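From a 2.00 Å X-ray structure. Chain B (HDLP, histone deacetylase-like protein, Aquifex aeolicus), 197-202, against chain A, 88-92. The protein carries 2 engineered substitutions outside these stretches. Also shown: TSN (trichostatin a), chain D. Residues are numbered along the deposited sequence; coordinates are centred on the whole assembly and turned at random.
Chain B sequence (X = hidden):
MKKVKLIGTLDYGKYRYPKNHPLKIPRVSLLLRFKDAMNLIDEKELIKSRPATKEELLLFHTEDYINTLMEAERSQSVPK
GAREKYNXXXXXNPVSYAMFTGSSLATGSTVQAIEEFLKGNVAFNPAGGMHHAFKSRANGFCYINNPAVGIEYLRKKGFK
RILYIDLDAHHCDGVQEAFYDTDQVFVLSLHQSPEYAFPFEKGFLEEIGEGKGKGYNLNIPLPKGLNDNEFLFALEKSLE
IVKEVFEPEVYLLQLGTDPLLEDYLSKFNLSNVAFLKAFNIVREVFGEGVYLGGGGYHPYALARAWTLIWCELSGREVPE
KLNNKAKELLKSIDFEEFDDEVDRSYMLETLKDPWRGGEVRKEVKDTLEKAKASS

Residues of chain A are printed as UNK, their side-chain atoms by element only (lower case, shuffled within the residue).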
# COMPACT_ATOMS: atom_id res chain seq x y z
N ALA B 197 7.64 4.88 2.16
CA ALA B 197 7.40 4.08 0.96
C ALA B 197 7.72 2.60 1.07
O ALA B 197 8.51 2.17 1.92
CB ALA B 197 8.17 4.66 -0.20
N PHE B 198 7.10 1.82 0.20
CA PHE B 198 7.33 0.39 0.15
C PHE B 198 8.79 0.21 -0.28
O PHE B 198 9.29 0.95 -1.12
CB PHE B 198 6.45 -0.25 -0.92
CG PHE B 198 6.51 -1.75 -0.94
CD1 PHE B 198 5.59 -2.50 -0.23
CD2 PHE B 198 7.52 -2.41 -1.63
CE1 PHE B 198 5.66 -3.89 -0.20
CE2 PHE B 198 7.60 -3.79 -1.61
CZ PHE B 198 6.67 -4.53 -0.90
N PRO B 199 9.50 -0.74 0.34
CA PRO B 199 9.01 -1.63 1.39
C PRO B 199 9.18 -0.74 2.62
O PRO B 199 10.04 0.13 2.63
CB PRO B 199 10.01 -2.77 1.34
CG PRO B 199 11.29 -1.98 1.16
CD PRO B 199 10.89 -1.09 -0.01
N PHE B 200 8.39 -0.95 3.64
CA PHE B 200 8.52 -0.07 4.79
C PHE B 200 9.43 -0.63 5.88
O PHE B 200 9.93 0.12 6.71
CB PHE B 200 7.13 0.22 5.35
CG PHE B 200 6.13 0.67 4.30
CD1 PHE B 200 5.46 -0.27 3.52
CD2 PHE B 200 5.90 2.02 4.08
CE1 PHE B 200 4.57 0.15 2.53
CE2 PHE B 200 5.01 2.44 3.09
CZ PHE B 200 4.34 1.50 2.31
N GLU B 201 9.66 -1.93 5.84
CA GLU B 201 10.46 -2.64 6.83
C GLU B 201 11.97 -2.63 6.63
O GLU B 201 12.73 -2.88 7.57
CB GLU B 201 10.02 -4.10 6.89
CG GLU B 201 8.55 -4.29 7.08
CD GLU B 201 8.17 -5.75 6.98
OE1 GLU B 201 8.71 -6.54 7.78
OE2 GLU B 201 7.36 -6.10 6.09
N LYS B 202 12.41 -2.40 5.40
CA LYS B 202 13.83 -2.37 5.12
C LYS B 202 14.19 -1.25 4.17
O LYS B 202 13.32 -0.65 3.54
CB LYS B 202 14.28 -3.73 4.58
CG LYS B 202 14.15 -4.80 5.67
CD LYS B 202 14.85 -6.08 5.34
CE LYS B 202 14.84 -7.00 6.56
NZ LYS B 202 15.60 -8.26 6.30
N UNK A 88 1.47 -11.37 11.21
CA UNK A 88 1.91 -10.42 12.22
C UNK A 88 3.43 -10.23 12.11
O UNK A 88 4.15 -11.16 11.73
c UNK A 88 0.10 -11.06 13.84
c UNK A 88 2.23 -10.05 14.68
c UNK A 88 -0.58 -9.73 13.87
c UNK A 88 1.61 -10.95 13.63
N UNK A 89 3.91 -9.03 12.44
CA UNK A 89 5.34 -8.79 12.39
C UNK A 89 5.81 -7.91 11.24
O UNK A 89 6.91 -7.35 11.30
N UNK A 90 5.00 -7.80 10.20
CA UNK A 90 5.37 -6.98 9.06
C UNK A 90 5.12 -5.51 9.39
O UNK A 90 4.87 -5.17 10.54
N UNK A 91 5.16 -4.65 8.37
CA UNK A 91 4.94 -3.22 8.58
C UNK A 91 3.46 -2.91 8.79
O UNK A 91 3.11 -1.90 9.40
c UNK A 91 3.20 -3.25 3.76
c UNK A 91 4.41 -3.89 3.98
c UNK A 91 2.71 -2.34 4.69
c UNK A 91 5.13 -3.61 5.14
o UNK A 91 2.51 -3.51 2.60
c UNK A 91 4.67 -2.70 6.09
c UNK A 91 3.44 -2.07 5.85
c UNK A 91 5.45 -2.43 7.36
N UNK A 92 2.60 -3.79 8.29
CA UNK A 92 1.17 -3.58 8.39
C UNK A 92 0.61 -3.86 9.79
O UNK A 92 -0.06 -3.02 10.37
o UNK A 92 -1.65 -4.74 4.90
o UNK A 92 -2.07 -6.14 6.52
c UNK A 92 -0.97 -4.10 7.09
c UNK A 92 0.47 -4.47 7.37
c UNK A 92 -1.62 -5.06 6.10
O1 TSN D . -10.07 0.85 7.49
O2 TSN D . -7.90 2.63 7.24
O3 TSN D . -1.95 3.48 2.97
N1 TSN D . -8.96 0.66 6.67
N2 TSN D . 3.41 2.77 6.52
C1 TSN D . -0.29 2.47 4.34
C2 TSN D . 0.24 1.37 5.04
C3 TSN D . 1.44 1.43 5.76
C4 TSN D . 2.20 2.66 5.80
C5 TSN D . 1.67 3.77 5.07
C6 TSN D . 0.48 3.68 4.38
C7 TSN D . -1.56 2.48 3.57
C8 TSN D . -2.45 1.20 3.55
C9 TSN D . -3.78 1.52 4.20
C10 TSN D . -4.53 0.72 5.02
C11 TSN D . -5.79 1.34 5.51
C12 TSN D . -6.64 0.77 6.39
C13 TSN D . -7.85 1.46 6.81
C14 TSN D . -2.66 0.76 2.08
C15 TSN D . -4.14 -0.69 5.45
C17 TSN D . 4.14 4.06 6.59
C16 TSN D . 3.98 1.65 7.25
O HOH W 1 8.68 -5.57 10.67

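Position 88 carries four side-chain carbons and no other element. The chain forks at its first atom, and one arm is two carbons long. A fork at CB with arms of unequal length and no heteroatom is isoleucine. I88(A) is buried and out of reach of the chain B stretch, so the contact does not depend on its side chain.

Position 89 has no side-chain atoms. It is glycine, G89(A). Its phi is 107° and its psi -20°. At these angles a CB would be jammed against the carbonyl O of I88(A), so the backbone by itself calls for glycine. The carbonyl of G89(A) faces the carboxylate of E201(B), with G89(A) O 4.0 Å from E201(B) OE1. A water beside the pair bridges them. It donates to G89(A) O at 2.6 Å and to E201(B) OE1 at 3.0 Å, and so links two acceptors that could not bond to each other directly.

Position 90 also lacks side-chain atoms and is glycine, G90(A). Its CA lies 3.6 Å from E201(B) OE1. An ideal CB here would sit 3.5 Å from E201(B) OE2, in contact but without a clash.

Position 91 shows one carbon, then a ring of six carbons bearing one oxygen. The oxygen borne by the ring approaches F198(B), the ring carbons approach F200(B), and the carboxylate of E201(B) lies at the ring edge. A six-carbon ring with a single oxygen is tyrosine. The CA-to-CB bond of Y91(A) points toward chain B, and chi1 is 66° (p). Y91(A) CD1 is 3.6 Å from F200(B) CD1, which lies over one face of the tyrosine ring. The two ring centroids are 4.6 Å apart, with the planes at 47°. Y91(A) OH reaches the edge of the F198(B) ring, 4.2 Å from CE1 of F198(B). E201(B) OE2 is 3.5 Å from Y91(A) CD2.

Position 92 has three side-chain carbons in a row, the third carrying two oxygens. This is glutamate. The CA-to-CB bond of E92(A) points sideways, and the side chain does not touch the chain B stretch.

The contact centres on Y91(A), which has the largest covered area of either stretch. Its ring packs against F200(B) and extends to F198(B), while the carboxylate of E201(B) sits beside G90(A) and joins G89(A) O through the water. No clear direct hydrogen bond joins the stretches. Trichostatin A lies over one face of the F200(B) ring, with TSN N2 3.6 Å from F200(B) CD2, so this phenylalanine contacts both the inhibitor and the tyrosine.

Chain A 88-92: IGGYE
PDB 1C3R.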